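Local coordinates for sporulation-control protein spo0M (PDB 5CL2) that controls expression of the regulator gene spo0A and is required for Bacillus subtilis to pass the morphological stage 0 of sporulation, at residues A[24-35]-A[82-93]. Numbering follows the deposited sequence.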
loop_
_atom_site.group_PDB
_atom_site.type_symbol
_atom_site.label_atom_id
_atom_site.label_comp_id
_atom_site.label_asym_id
_atom_site.label_seq_id
_atom_site.Cartn_x
_atom_site.Cartn_y
_atom_site.Cartn_z
ATOM N N GLY A 24 7.963 -4.972 12.632
ATOM C CA GLY A 24 7.707 -3.953 13.632
ATOM C C GLY A 24 8.909 -3.725 14.528
ATOM O O GLY A 24 9.040 -2.679 15.153
ATOM N N GLU A 25 9.797 -4.709 14.580
ATOM C CA GLU A 25 10.989 -4.609 15.398
ATOM C C GLU A 25 12.000 -3.697 14.710
ATOM O O GLU A 25 12.011 -3.583 13.483
ATOM C CB GLU A 25 11.570 -6.004 15.651
ATOM C CG GLU A 25 12.890 -6.035 16.436
ATOM C CD GLU A 25 13.144 -7.370 17.133
ATOM O OE1 GLU A 25 12.404 -8.355 16.864
ATOM O OE2 GLU A 25 14.082 -7.417 17.964
ATOM N N GLU A 26 12.829 -3.030 15.509
ATOM C CA GLU A 26 13.874 -2.155 14.990
ATOM C C GLU A 26 15.141 -2.921 14.660
ATOM O O GLU A 26 15.677 -3.639 15.498
ATOM C CB GLU A 26 14.219 -1.074 16.000
ATOM C CG GLU A 26 13.694 0.302 15.662
ATOM C CD GLU A 26 14.475 1.351 16.412
ATOM O OE1 GLU A 26 15.594 1.016 16.858
ATOM O OE2 GLU A 26 13.983 2.491 16.571
ATOM N N VAL A 27 15.604 -2.784 13.426
ATOM C CA VAL A 27 16.896 -3.318 13.015
ATOM C C VAL A 27 18.001 -2.278 13.278
ATOM O O VAL A 27 17.889 -1.111 12.871
ATOM C CB VAL A 27 16.902 -3.724 11.525
ATOM C CG1 VAL A 27 18.260 -4.332 11.131
ATOM C CG2 VAL A 27 15.765 -4.700 11.230
ATOM N N GLN A 28 19.046 -2.696 13.989
ATOM C CA GLN A 28 20.188 -1.816 14.226
ATOM C C GLN A 28 21.473 -2.407 13.689
ATOM O O GLN A 28 21.670 -3.623 13.678
ATOM C CB GLN A 28 20.353 -1.530 15.708
ATOM C CG GLN A 28 19.061 -1.497 16.481
ATOM C CD GLN A 28 19.279 -1.069 17.908
ATOM O OE1 GLN A 28 20.356 -0.590 18.252
ATOM N NE2 GLN A 28 18.265 -1.234 18.751
ATOM N N GLY A 29 22.374 -1.543 13.254
ATOM C CA GLY A 29 23.649 -2.059 12.793
ATOM C C GLY A 29 24.623 -0.963 12.472
ATOM O O GLY A 29 24.417 0.203 12.816
ATOM N N THR A 30 25.698 -1.349 11.807
ATOM C CA THR A 30 26.720 -0.406 11.426
ATOM C C THR A 30 27.193 -0.725 10.030
ATOM O O THR A 30 27.411 -1.880 9.707
ATOM C CB THR A 30 27.902 -0.449 12.418
ATOM O OG1 THR A 30 27.442 -0.055 13.716
ATOM C CG2 THR A 30 29.033 0.469 11.974
ATOM N N VAL A 31 27.322 0.296 9.197
ATOM C CA VAL A 31 28.029 0.154 7.927
ATOM C C VAL A 31 29.524 0.529 8.124
ATOM O O VAL A 31 29.837 1.660 8.476
ATOM C CB VAL A 31 27.421 1.059 6.842
ATOM C CG1 VAL A 31 28.132 0.856 5.510
ATOM C CG2 VAL A 31 25.902 0.803 6.697
ATOM N N HIS A 32 30.436 -0.414 7.910
ATOM C CA HIS A 32 31.878 -0.130 7.948
ATOM C C HIS A 32 32.440 0.088 6.553
ATOM O O HIS A 32 32.199 -0.708 5.646
ATOM C CB HIS A 32 32.630 -1.259 8.634
ATOM C CG HIS A 32 32.171 -1.501 10.037
ATOM N ND1 HIS A 32 32.684 -0.820 11.114
ATOM C CD2 HIS A 32 31.225 -2.335 10.525
ATOM C CE1 HIS A 32 32.085 -1.237 12.218
ATOM N NE2 HIS A 32 31.192 -2.158 11.883
ATOM N N VAL A 33 33.168 1.183 6.377
ATOM C CA VAL A 33 33.755 1.491 5.083
ATOM C C VAL A 33 35.285 1.636 5.254
ATOM O O VAL A 33 35.757 2.204 6.243
ATOM C CB VAL A 33 33.139 2.766 4.492
ATOM C CG1 VAL A 33 33.519 2.911 3.047
ATOM C CG2 VAL A 33 31.626 2.708 4.591
ATOM N N LYS A 34 36.056 1.073 4.328
ATOM C CA LYS A 34 37.512 1.188 4.370
ATOM C C LYS A 34 38.022 1.697 3.026
ATOM O O LYS A 34 37.677 1.150 1.983
ATOM C CB LYS A 34 38.171 -0.150 4.736
ATOM C CG LYS A 34 39.733 -0.090 4.863
ATOM C CD LYS A 34 40.308 -1.408 5.442
ATOM C CE LYS A 34 41.771 -1.267 5.919
ATOM N NZ LYS A 34 42.054 -0.050 6.732
ATOM N N GLY A 35 38.810 2.769 3.032
ATOM C CA GLY A 35 39.221 3.339 1.763
ATOM C C GLY A 35 40.171 2.396 1.056
ATOM O O GLY A 35 40.815 1.557 1.688
ATOM N N GLY A 82 42.892 3.680 2.668
ATOM C CA GLY A 82 42.937 2.781 3.811
ATOM C C GLY A 82 42.128 3.255 5.005
ATOM O O GLY A 82 42.066 2.570 6.027
ATOM N N GLU A 83 41.484 4.412 4.871
ATOM C CA GLU A 83 40.750 5.037 5.972
ATOM C C GLU A 83 39.431 4.325 6.322
ATOM O O GLU A 83 38.689 3.899 5.441
ATOM C CB GLU A 83 40.474 6.497 5.641
ATOM C CG GLU A 83 40.096 7.360 6.825
ATOM C CD GLU A 83 39.940 8.809 6.408
ATOM O OE1 GLU A 83 38.995 9.099 5.643
ATOM O OE2 GLU A 83 40.793 9.649 6.799
ATOM N N GLU A 84 39.129 4.261 7.618
ATOM C CA GLU A 84 37.991 3.524 8.132
ATOM C C GLU A 84 36.948 4.478 8.700
ATOM O O GLU A 84 37.271 5.416 9.427
ATOM C CB GLU A 84 38.425 2.533 9.211
ATOM C CG GLU A 84 39.399 1.466 8.693
ATOM C CD GLU A 84 39.802 0.467 9.755
ATOM O OE1 GLU A 84 39.369 0.638 10.916
ATOM O OE2 GLU A 84 40.597 -0.446 9.441
ATOM N N HIS A 85 35.699 4.251 8.305
ATOM C CA HIS A 85 34.559 5.052 8.730
ATOM C C HIS A 85 33.481 4.092 9.243
ATOM O O HIS A 85 33.342 2.994 8.696
ATOM C CB HIS A 85 34.028 5.881 7.568
ATOM C CG HIS A 85 34.974 6.958 7.125
ATOM N ND1 HIS A 85 34.679 8.299 7.268
ATOM C CD2 HIS A 85 36.153 6.891 6.495
ATOM C CE1 HIS A 85 35.674 9.010 6.764
ATOM N NE2 HIS A 85 36.580 8.182 6.281
ATOM N N GLN A 86 32.751 4.479 10.288
ATOM C CA GLN A 86 31.659 3.666 10.808
ATOM C C GLN A 86 30.379 4.476 10.778
ATOM O O GLN A 86 30.296 5.533 11.396
ATOM C CB GLN A 86 31.922 3.179 12.239
ATOM C CG GLN A 86 33.253 2.510 12.432
ATOM C CD GLN A 86 34.356 3.542 12.579
ATOM O OE1 GLN A 86 34.099 4.683 12.990
ATOM N NE2 GLN A 86 35.570 3.183 12.169
ATOM N N PHE A 87 29.376 3.987 10.061
ATOM C CA PHE A 87 28.089 4.647 10.082
ATOM C C PHE A 87 27.053 3.759 10.745
ATOM O O PHE A 87 26.554 2.845 10.129
ATOM C CB PHE A 87 27.670 5.013 8.658
ATOM C CG PHE A 87 28.683 5.852 7.925
ATOM C CD1 PHE A 87 28.674 7.237 8.055
ATOM C CD2 PHE A 87 29.665 5.258 7.130
ATOM C CE1 PHE A 87 29.626 8.031 7.391
ATOM C CE2 PHE A 87 30.623 6.038 6.450
ATOM C CZ PHE A 87 30.605 7.431 6.586
ATOM N N PRO A 88 26.710 4.046 12.007
ATOM C CA PRO A 88 25.639 3.297 12.678
ATOM C C PRO A 88 24.253 3.713 12.190
ATOM O O PRO A 88 24.047 4.875 11.829
ATOM C CB PRO A 88 25.827 3.646 14.165
ATOM C CG PRO A 88 26.628 4.921 14.178
ATOM C CD PRO A 88 27.497 4.870 12.948
ATOM N N PHE A 89 23.317 2.765 12.167
ATOM C CA PHE A 89 21.975 3.036 11.660
ATOM C C PHE A 89 20.895 2.252 12.394
ATOM O O PHE A 89 21.160 1.212 13.028
ATOM C CB PHE A 89 21.898 2.704 10.172
ATOM C CG PHE A 89 22.068 1.226 9.879
ATOM C CD1 PHE A 89 20.971 0.355 9.922
ATOM C CD2 PHE A 89 23.332 0.700 9.601
ATOM C CE1 PHE A 89 21.133 -1.003 9.678
ATOM C CE2 PHE A 89 23.505 -0.654 9.354
ATOM C CZ PHE A 89 22.405 -1.510 9.394
ATOM N N THR A 90 19.661 2.734 12.244
ATOM C CA THR A 90 18.495 2.030 12.734
ATOM C C THR A 90 17.290 2.254 11.797
ATOM O O THR A 90 17.094 3.350 11.244
ATOM C CB THR A 90 18.168 2.479 14.183
ATOM O OG1 THR A 90 17.188 1.609 14.757
ATOM C CG2 THR A 90 17.652 3.901 14.213
ATOM N N PHE A 91 16.483 1.210 11.610
ATOM C CA PHE A 91 15.234 1.367 10.859
ATOM C C PHE A 91 14.230 0.349 11.337
ATOM O O PHE A 91 14.587 -0.669 11.915
ATOM C CB PHE A 91 15.455 1.228 9.345
ATOM C CG PHE A 91 15.802 -0.177 8.893
ATOM C CD1 PHE A 91 17.133 -0.614 8.882
ATOM C CD2 PHE A 91 14.815 -1.039 8.431
ATOM C CE1 PHE A 91 17.472 -1.893 8.461
ATOM C CE2 PHE A 91 15.134 -2.327 8.000
ATOM C CZ PHE A 91 16.468 -2.755 8.011
ATOM N N THR A 92 12.964 0.620 11.088
ATOM C CA THR A 92 11.941 -0.292 11.524
ATOM C C THR A 92 11.548 -1.205 10.384
ATOM O O THR A 92 11.313 -0.743 9.267
ATOM C CB THR A 92 10.730 0.473 12.039
ATOM O OG1 THR A 92 11.176 1.416 13.019
ATOM C CG2 THR A 92 9.714 -0.477 12.661
ATOM N N LEU A 93 11.493 -2.498 10.676
ATOM C CA LEU A 93 10.998 -3.496 9.735
ATOM C C LEU A 93 9.520 -3.236 9.489
ATOM O O LEU A 93 8.713 -3.340 10.419
ATOM C CB LEU A 93 11.208 -4.893 10.303
ATOM C CG LEU A 93 11.671 -6.035 9.409
ATOM C CD1 LEU A 93 13.079 -5.793 8.953
ATOM C CD2 LEU A 93 11.566 -7.368 10.143
#
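Val27 and Phe91 face each other as a hydrogen-bonded pair in an antiparallel ladder of strands 26-34 and 84-92, part of a three-stranded sheet in the arrestin-like β-sandwich of spo0M. The ladder is a worked example of a two-faced sheet, packed on one side and polar on the other. On the packed side, Val27 CB sits over the Phe91 ring, 3.9 Å from its centroid, while Val27 CG2 touches Leu93 CD1. With chi1 at 66°, CG of Phe89 sits between the backbone N and carbonyl carbon of its own residue, and the ring turns over to the neighbouring strand, one face against Gly29, whose CA lies 4.0 Å from the ring centroid. Val31 CG2 meets the same ring at CE2, and Val33 CG2 reaches the edge of Phe87. Strand 40-57 of the facing sheet covers Val33, Phe87 and Phe89 through Ile45 and Leu47.

The other face carries the more solvent-exposed residues, among them Glu26, Thr90, Glu84 and Gln86. Gln86 CG makes an aliphatic contact with the His32 ring, 3.6 Å from ND1. The extended Lys34 chain, bent only at its last torsion (46°), brings NZ to Gly82 O at 2.7 Å and into a salt bridge with Glu84 OE2. A methionine in place of Lys34 would probably leave the Glu84 carboxylate without its charged mate and Gly82 O without this donor. At the far end, Thr90 OG1 donates to Glu26 OE1 from above the carboxylate plane, at 2.7 Å.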